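Local coordinates for protein uracil-dna glycosylase (PDB 4UQM) that belongs to the uracil-DNA glycosylase superfamily, with an alpha/beta fold built on a four-stranded parallel beta-sheet with helices packed against it, at residues Arg48-Glu53 with Asn153-Lys158; Lys169-Lys174 with Val178-Trp183. The protein carries 1 engineered substitution. All coordinates share one frame; numbering follows the deposited sequence.

Interaction 1 (Arg48-Glu53 with Asn153-Lys158); sequences RQERKE and NSHQGK
E50, on the last turn of helix 38-53, approaches the ring edge of H155, in the loop ahead of helix 160-172, from the opposite direction. Its CB stays 4.0 Å from H155 NE2. One bond further on, E50 CG is 3.6 Å from H155 NE2, and the chain then bends (chi2 -84°), turning the carboxylate so that CD still lies close to the ring edge. At the tip, E50 OE1 accepts a hydrogen bond from H155 NE2 at 2.8 Å, with an N-H...O angle of 161°. OE1 sits nearly in the imidazole plane, whereas the proton comes to its anti side, well out of the carboxylate plane; the two flat groups are turned 75° apart. This buried His-carboxylate pair ties the helix to a double turn, a type I turn from N153 to Q156 overlapping a type II turn from H155 to K158. OE1 also forms a salt bridge with R148 NE, whose charge should help keep the carboxylate anionic. On the far side of the imidazole, ND1 is hydrogen-bonded to T146 OG1, so both ring nitrogens are held and the rotation of the ring is fixed. F46 meets that ring edge-to-face, while I56 packs against both E50 and H155.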
ATOM      1  N   ARG A  48     -17.899  11.604   1.181  1.00 17.55           N
ATOM      2  CA  ARG A  48     -19.316  11.368   0.973  1.00 19.49           C
ATOM      3  C   ARG A  48     -19.901  12.217  -0.179  1.00 19.64           C
ATOM      4  O   ARG A  48     -20.640  11.733  -1.018  1.00 20.30           O
ATOM      5  CB  ARG A  48     -20.053  11.591   2.275  1.00 19.84           C
ATOM      6  CG  ARG A  48     -19.741  10.507   3.294  1.00 21.02           C
ATOM      7  CD  ARG A  48     -20.247  10.901   4.675  1.00 22.29           C
ATOM      8  NE  ARG A  48     -19.871   9.906   5.672  1.00 22.61           N
ATOM      9  CZ  ARG A  48     -20.137   9.998   6.973  1.00 23.59           C
ATOM     10  NH1 ARG A  48     -20.799  11.051   7.473  1.00 26.48           N
ATOM     11  NH2 ARG A  48     -19.704   9.043   7.789  1.00 24.56           N
ATOM     12  N   GLN A  49     -19.482  13.469  -0.256  1.00 19.40           N
ATOM     13  CA  GLN A  49     -19.889  14.332  -1.373  1.00 19.62           C
ATOM     14  C   GLN A  49     -19.348  13.821  -2.687  1.00 19.10           C
ATOM     15  O   GLN A  49     -20.064  13.784  -3.714  1.00 20.18           O
ATOM     16  CB  GLN A  49     -19.410  15.776  -1.146  1.00 20.86           C
ATOM     17  CG  GLN A  49     -20.271  16.628  -0.253  1.00 22.49           C
ATOM     18  CD  GLN A  49     -21.567  17.031  -0.973  1.00 23.65           C
ATOM     19  OE1 GLN A  49     -21.728  16.799  -2.170  1.00 24.17           O
ATOM     20  NE2 GLN A  49     -22.462  17.569  -0.259  1.00 26.36           N
ATOM     21  N   GLU A  50     -18.085  13.413  -2.659  1.00 17.89           N
ATOM     22  CA  GLU A  50     -17.479  12.885  -3.876  1.00 17.97           C
ATOM     23  C   GLU A  50     -18.189  11.621  -4.389  1.00 18.64           C
ATOM     24  O   GLU A  50     -18.445  11.462  -5.590  1.00 18.98           O
ATOM     25  CB  GLU A  50     -15.988  12.595  -3.681  1.00 17.03           C
ATOM     26  CG  GLU A  50     -15.129  13.852  -3.631  1.00 17.10           C
ATOM     27  CD  GLU A  50     -14.761  14.342  -5.038  1.00 17.39           C
ATOM     28  OE1 GLU A  50     -14.175  13.565  -5.785  1.00 18.05           O
ATOM     29  OE2 GLU A  50     -15.125  15.482  -5.433  1.00 19.44           O
ATOM     30  N   ARG A  51     -18.550  10.733  -3.462  1.00 17.71           N
ATOM     31  CA  ARG A  51     -19.293   9.507  -3.849  1.00 17.86           C
ATOM     32  C   ARG A  51     -20.702   9.800  -4.364  1.00 18.77           C
ATOM     33  O   ARG A  51     -21.264   9.052  -5.213  1.00 20.32           O
ATOM     34  CB  ARG A  51     -19.311   8.479  -2.721  1.00 18.60           C
ATOM     35  CG  ARG A  51     -17.966   7.854  -2.468  1.00 18.23           C
ATOM     36  CD  ARG A  51     -18.045   6.716  -1.467  1.00 19.74           C
ATOM     37  NE  ARG A  51     -16.718   6.179  -1.154  1.00 18.52           N
ATOM     38  CZ  ARG A  51     -15.980   5.338  -1.932  1.00 18.15           C
ATOM     39  NH1 ARG A  51     -16.390   4.864  -3.108  1.00 18.32           N
ATOM     40  NH2 ARG A  51     -14.760   5.008  -1.533  1.00 16.40           N
ATOM     41  N   LYS A  52     -21.280  10.905  -3.898  1.00 19.05           N
ATOM     42  CA  LYS A  52     -22.578  11.356  -4.394  1.00 20.83           C
ATOM     43  C   LYS A  52     -22.483  11.833  -5.833  1.00 21.78           C
ATOM     44  O   LYS A  52     -23.374  11.549  -6.644  1.00 24.57           O
ATOM     45  CB  LYS A  52     -23.103  12.469  -3.492  1.00 22.98           C
ATOM     46  CG  LYS A  52     -24.378  13.149  -3.931  1.00 26.69           C
ATOM     47  CD  LYS A  52     -24.726  14.280  -2.939  1.00 29.36           C
ATOM     48  CE  LYS A  52     -25.939  15.100  -3.336  1.00 31.29           C
ATOM     49  NZ  LYS A  52     -25.847  16.422  -2.675  1.00 32.58           N
ATOM     50  N   GLU A  53     -21.417  12.563  -6.151  1.00 19.24           N
ATOM     51  CA  GLU A  53     -21.339  13.280  -7.435  1.00 20.15           C
ATOM     52  C   GLU A  53     -20.532  12.570  -8.483  1.00 19.77           C
ATOM     53  O   GLU A  53     -20.626  12.919  -9.632  1.00 22.10           O
ATOM     54  CB  GLU A  53     -20.800  14.703  -7.237  1.00 20.47           C
ATOM     55  CG  GLU A  53     -21.652  15.595  -6.331  1.00 20.87           C
ATOM     56  CD  GLU A  53     -23.030  15.883  -6.887  1.00 23.92           C
ATOM     57  OE1 GLU A  53     -23.238  15.540  -8.048  1.00 24.70           O
ATOM     58  OE2 GLU A  53     -23.855  16.491  -6.189  1.00 23.66           O
ATOM     59  N   ASN A 153      -4.565  10.828  -8.745  1.00 16.77           N
ATOM     60  CA  ASN A 153      -4.226  11.752  -7.653  1.00 17.47           C
ATOM     61  C   ASN A 153      -5.281  12.846  -7.442  1.00 16.72           C
ATOM     62  O   ASN A 153      -5.019  13.857  -6.827  1.00 18.58           O
ATOM     63  CB  ASN A 153      -2.835  12.378  -7.838  1.00 18.21           C
ATOM     64  CG  ASN A 153      -1.944  12.134  -6.673  1.00 17.17           C
ATOM     65  OD1 ASN A 153      -2.232  11.305  -5.836  1.00 17.48           O
ATOM     66  ND2 ASN A 153      -0.832  12.839  -6.612  1.00 20.59           N
ATOM     67  N   SER A 154      -6.514  12.590  -7.919  1.00 17.08           N
ATOM     68  CA  SER A 154      -7.616  13.527  -7.739  1.00 17.31           C
ATOM     69  C   SER A 154      -8.049  13.745  -6.313  1.00 17.33           C
ATOM     70  O   SER A 154      -8.662  14.775  -6.008  1.00 18.56           O
ATOM     71  CB  SER A 154      -8.824  13.101  -8.554  1.00 17.98           C
ATOM     72  OG  SER A 154      -9.112  11.713  -8.450  1.00 17.35           O
ATOM     73  N   HIS A 155      -7.716  12.807  -5.418  1.00 16.22           N
ATOM     74  CA  HIS A 155      -7.979  13.010  -3.994  1.00 16.61           C
ATOM     75  C   HIS A 155      -6.756  13.326  -3.160  1.00 17.15           C
ATOM     76  O   HIS A 155      -6.774  13.228  -1.956  1.00 18.37           O
ATOM     77  CB  HIS A 155      -8.736  11.827  -3.391  1.00 16.33           C
ATOM     78  CG  HIS A 155     -10.155  11.756  -3.828  1.00 15.41           C
ATOM     79  ND1 HIS A 155     -11.010  10.755  -3.400  1.00 16.32           N
ATOM     80  CD2 HIS A 155     -10.892  12.551  -4.632  1.00 16.74           C
ATOM     81  CE1 HIS A 155     -12.210  10.966  -3.909  1.00 17.43           C
ATOM     82  NE2 HIS A 155     -12.166  12.042  -4.670  1.00 16.99           N
ATOM     83  N   GLN A 156      -5.656  13.703  -3.827  1.00 17.42           N
ATOM     84  CA  GLN A 156      -4.493  14.232  -3.123  1.00 17.81           C
ATOM     85  C   GLN A 156      -4.855  15.509  -2.365  1.00 19.29           C
ATOM     86  O   GLN A 156      -5.640  16.324  -2.836  1.00 20.89           O
ATOM     87  CB  GLN A 156      -3.326  14.414  -4.126  1.00 19.05           C
ATOM     88  CG  GLN A 156      -1.976  14.788  -3.548  1.00 20.46           C
ATOM     89  CD  GLN A 156      -1.889  16.207  -3.131  1.00 22.75           C
ATOM     90  OE1 GLN A 156      -2.548  17.088  -3.693  1.00 24.68           O
ATOM     91  NE2 GLN A 156      -1.081  16.461  -2.126  1.00 25.63           N
ATOM     92  N   GLY A 157      -4.278  15.664  -1.183  1.00 19.02           N
ATOM     93  CA  GLY A 157      -4.357  16.926  -0.477  1.00 20.64           C
ATOM     94  C   GLY A 157      -5.713  17.237   0.171  1.00 21.29           C
ATOM     95  O   GLY A 157      -6.044  18.392   0.403  1.00 24.82           O
ATOM     96  N   LYS A 158      -6.472  16.183   0.495  1.00 20.63           N
ATOM     97  CA  LYS A 158      -7.829  16.289   1.055  0.50 21.22           C
ATOM     98  C   LYS A 158      -7.953  15.694   2.446  1.00 21.66           C
ATOM     99  O   LYS A 158      -9.062  15.650   2.990  1.00 23.47           O
ATOM    100  CB  LYS A 158      -8.780  15.535   0.130  0.50 21.30           C
ATOM    101  CG  LYS A 158      -8.733  15.999  -1.314  0.50 21.92           C
ATOM    102  CD  LYS A 158      -9.121  17.455  -1.405  0.50 23.66           C
ATOM    103  CE  LYS A 158      -9.252  17.934  -2.828  0.50 23.70           C
ATOM    104  NZ  LYS A 158      -9.426  19.429  -2.768  0.50 28.99           N
TER

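Interaction 2 (Lys169-Lys174 with Val178-Trp183); sequences KAVNAK and VVFILW
K174 NZ is hydrogen-bonded to two backbone carbonyls, L72 O and V75 O, and the chain leading to it lies against V178. A bend at chi3 (60°) turns the outer part of the lysine, and K174 CE rests 3.7 Å from V178 CG2, the two side chains crossing at roughly a right angle. V178 CG1 is 3.7 Å from V171 CG1, and V178 CG2 lies only slightly farther from the same methyl. V171 puts this methyl to work a second time. Placed anti to the backbone N (chi1 178°), V171 CG1 lies obliquely to the ring of F180, 3.6 Å from F180 CZ, as the two side chains slide past each other in opposite directions. Helix 160-172 belongs to the beta-alpha-beta crossover that runs from strand 138-142 to strand 179-183, passing strand 77-81 in the sheet, and these apolar groups fill the seam where its end returns to the sheet. V178 CG1 also lies over one face of the phenyl ring, offset toward the rim, while N172 N stands at the ring edge, 3.9 Å from F180 CZ. The amide of N172 is engaged elsewhere, OD1 with G196 N and ND2 with T195 OG1. H199 bridges the two segments, its NE2 bonded to N172 O and its ND1 to V178 N.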
ATOM      1  N   LYS A 169       3.594   6.199  11.037  1.00 19.85           N
ATOM      2  CA  LYS A 169       4.085   6.401  12.385  1.00 20.32           C
ATOM      3  C   LYS A 169       3.843   5.189  13.291  1.00 21.24           C
ATOM      4  O   LYS A 169       4.716   4.853  14.090  1.00 20.35           O
ATOM      5  CB  LYS A 169       3.492   7.674  13.022  1.00 21.57           C
ATOM      6  CG  LYS A 169       4.110   8.947  12.390  1.00 25.17           C
ATOM      7  CD  LYS A 169       3.494  10.196  12.988  1.00 30.65           C
ATOM      8  CE  LYS A 169       3.551  11.432  12.067  1.00 31.23           C
ATOM      9  NZ  LYS A 169       2.738  12.591  12.540  1.00 36.56           N
ATOM     10  N   ALA A 170       2.678   4.533  13.164  1.00 19.75           N
ATOM     11  CA  ALA A 170       2.395   3.366  14.013  1.00 21.87           C
ATOM     12  C   ALA A 170       3.346   2.201  13.699  1.00 20.68           C
ATOM     13  O   ALA A 170       3.832   1.493  14.603  1.00 21.79           O
ATOM     14  CB  ALA A 170       0.979   2.915  13.812  1.00 21.44           C
ATOM     15  N   VAL A 171       3.604   1.989  12.409  1.00 19.35           N
ATOM     16  CA  VAL A 171       4.564   0.963  11.988  1.00 19.27           C
ATOM     17  C   VAL A 171       5.974   1.357  12.419  1.00 20.56           C
ATOM     18  O   VAL A 171       6.712   0.511  12.913  1.00 21.09           O
ATOM     19  CB  VAL A 171       4.475   0.749  10.470  1.00 19.09           C
ATOM     20  CG1 VAL A 171       5.482  -0.259  10.008  1.00 19.54           C
ATOM     21  CG2 VAL A 171       3.059   0.258  10.094  1.00 19.10           C
ATOM     22  N   ASN A 172       6.352   2.633  12.257  1.00 19.73           N
ATOM     23  CA  ASN A 172       7.693   3.072  12.669  1.00 21.36           C
ATOM     24  C   ASN A 172       7.968   2.885  14.163  1.00 22.59           C
ATOM     25  O   ASN A 172       9.098   2.649  14.597  1.00 22.60           O
ATOM     26  CB  ASN A 172       7.833   4.546  12.338  1.00 20.69           C
ATOM     27  CG  ASN A 172       9.184   5.085  12.682  1.00 22.87           C
ATOM     28  OD1 ASN A 172      10.188   4.701  12.074  1.00 22.52           O
ATOM     29  ND2 ASN A 172       9.240   5.976  13.640  1.00 23.79           N
ATOM     30  N   ALA A 173       6.924   3.003  14.960  1.00 21.97           N
ATOM     31  CA  ALA A 173       7.019   2.766  16.404  1.00 24.17           C
ATOM     32  C   ALA A 173       7.326   1.306  16.773  1.00 26.65           C
ATOM     33  O   ALA A 173       7.664   1.032  17.942  1.00 29.38           O
ATOM     34  CB  ALA A 173       5.736   3.221  17.094  1.00 25.92           C
ATOM     35  N   LYS A 174       7.166   0.361  15.841  1.00 23.70           N
ATOM     36  CA  LYS A 174       7.555  -1.029  16.138  1.00 24.32           C
ATOM     37  C   LYS A 174       9.066  -1.121  16.325  1.00 26.47           C
ATOM     38  O   LYS A 174       9.836  -0.447  15.628  1.00 26.75           O
ATOM     39  CB  LYS A 174       7.104  -1.979  15.032  1.00 24.16           C
ATOM     40  CG  LYS A 174       5.585  -2.155  14.865  1.00 26.82           C
ATOM     41  CD  LYS A 174       5.260  -2.701  13.483  1.00 25.68           C
ATOM     42  CE  LYS A 174       5.843  -4.028  13.148  1.00 27.75           C
ATOM     43  NZ  LYS A 174       4.953  -5.162  13.237  1.00 29.52           N
ATOM     44  N   VAL A 178      11.186  -3.190  10.116  1.00 21.95           N
ATOM     45  CA  VAL A 178      10.269  -3.096   9.010  1.00 21.22           C
ATOM     46  C   VAL A 178      11.002  -2.462   7.838  1.00 20.23           C
ATOM     47  O   VAL A 178      11.762  -1.472   7.992  1.00 20.73           O
ATOM     48  CB  VAL A 178       9.033  -2.260   9.392  1.00 20.01           C
ATOM     49  CG1 VAL A 178       8.149  -2.066   8.220  1.00 19.24           C
ATOM     50  CG2 VAL A 178       8.278  -2.968  10.512  1.00 20.83           C
ATOM     51  N   VAL A 179      10.784  -3.023   6.664  1.00 18.23           N
ATOM     52  CA  VAL A 179      11.249  -2.412   5.422  1.00 18.27           C
ATOM     53  C   VAL A 179      10.131  -1.616   4.802  1.00 18.38           C
ATOM     54  O   VAL A 179       9.060  -2.164   4.480  1.00 18.16           O
ATOM     55  CB  VAL A 179      11.794  -3.486   4.459  1.00 18.35           C
ATOM     56  CG1 VAL A 179      12.295  -2.851   3.153  1.00 19.50           C
ATOM     57  CG2 VAL A 179      12.858  -4.398   5.092  1.00 19.74           C
ATOM     58  N   PHE A 180      10.362  -0.340   4.601  1.00 17.81           N
ATOM     59  CA  PHE A 180       9.443   0.549   3.941  1.00 17.86           C
ATOM     60  C   PHE A 180       9.888   0.769   2.518  1.00 17.23           C
ATOM     61  O   PHE A 180      11.010   1.259   2.293  1.00 18.93           O
ATOM     62  CB  PHE A 180       9.416   1.909   4.658  1.00 17.24           C
ATOM     63  CG  PHE A 180       8.923   1.875   6.104  1.00 17.92           C
ATOM     64  CD1 PHE A 180       9.731   1.429   7.146  1.00 20.44           C
ATOM     65  CD2 PHE A 180       7.649   2.327   6.409  1.00 18.29           C
ATOM     66  CE1 PHE A 180       9.287   1.482   8.452  1.00 19.56           C
ATOM     67  CE2 PHE A 180       7.168   2.355   7.733  1.00 18.86           C
ATOM     68  CZ  PHE A 180       7.998   1.915   8.747  1.00 19.88           C
ATOM     69  N   ILE A 181       9.013   0.447   1.579  1.00 15.75           N
ATOM     70  CA  ILE A 181       9.254   0.637   0.140  1.00 16.23           C
ATOM     71  C   ILE A 181       8.344   1.760  -0.340  1.00 16.25           C
ATOM     72  O   ILE A 181       7.139   1.630  -0.355  1.00 15.87           O
ATOM     73  CB  ILE A 181       8.961  -0.665  -0.678  1.00 16.99           C
ATOM     74  CG1 ILE A 181       9.789  -1.843  -0.136  1.00 16.99           C
ATOM     75  CG2 ILE A 181       9.154  -0.434  -2.174  1.00 17.62           C
ATOM     76  CD1 ILE A 181       9.371  -3.159  -0.796  1.00 17.79           C
ATOM     77  N   LEU A 182       8.977   2.890  -0.725  1.00 16.78           N
ATOM     78  CA  LEU A 182       8.240   4.119  -1.080  1.00 16.13           C
ATOM     79  C   LEU A 182       8.341   4.251  -2.582  1.00 16.01           C
ATOM     80  O   LEU A 182       9.429   4.553  -3.129  1.00 17.22           O
ATOM     81  CB  LEU A 182       8.853   5.311  -0.340  1.00 16.89           C
ATOM     82  CG  LEU A 182       8.979   5.120   1.190  1.00 17.14           C
ATOM     83  CD1 LEU A 182       9.572   6.394   1.812  1.00 18.94           C
ATOM     84  CD2 LEU A 182       7.643   4.760   1.828  1.00 17.74           C
ATOM     85  N   TRP A 183       7.208   4.050  -3.262  1.00 15.52           N
ATOM     86  CA  TRP A 183       7.145   4.111  -4.710  1.00 16.14           C
ATOM     87  C   TRP A 183       6.449   5.376  -5.169  1.00 16.55           C
ATOM     88  O   TRP A 183       5.217   5.461  -5.093  1.00 15.81           O
ATOM     89  CB  TRP A 183       6.375   2.899  -5.272  1.00 15.37           C
ATOM     90  CG  TRP A 183       7.247   1.619  -5.256  1.00 16.39           C
ATOM     91  CD1 TRP A 183       8.617   1.535  -5.212  1.00 16.26           C
ATOM     92  CD2 TRP A 183       6.763   0.281  -5.353  1.00 15.96           C
ATOM     93  NE1 TRP A 183       9.019   0.201  -5.285  1.00 17.86           N
ATOM     94  CE2 TRP A 183       7.882  -0.574  -5.367  1.00 16.76           C
ATOM     95  CE3 TRP A 183       5.495  -0.281  -5.448  1.00 15.56           C
ATOM     96  CZ2 TRP A 183       7.718  -1.969  -5.459  1.00 15.86           C
ATOM     97  CZ3 TRP A 183       5.362  -1.644  -5.522  1.00 16.52           C
ATOM     98  CH2 TRP A 183       6.451  -2.455  -5.500  1.00 16.96           C
TER

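Both contacts are buried, yet they occupy different parts of the fold. Interaction 2 lies nearer the middle, its centre about 11 Å from the centre of the chain, between the end region of helix 160-172 and a strand of the parallel sheet; interaction 1 has its centre about 19 Å from that point, between helix 38-53 and a loop. Both involve the neighbourhood of helix 160-172: residues 153-158 lead into it, and residues 169-174 take in its last residues, but the contacts do not touch, their nearest atoms being about 9 Å apart. Interaction 1 joins segments distant in sequence through one polar pair, whereas interaction 2 joins near neighbours through van der Waals contact, its polar ends bonded beyond both segments.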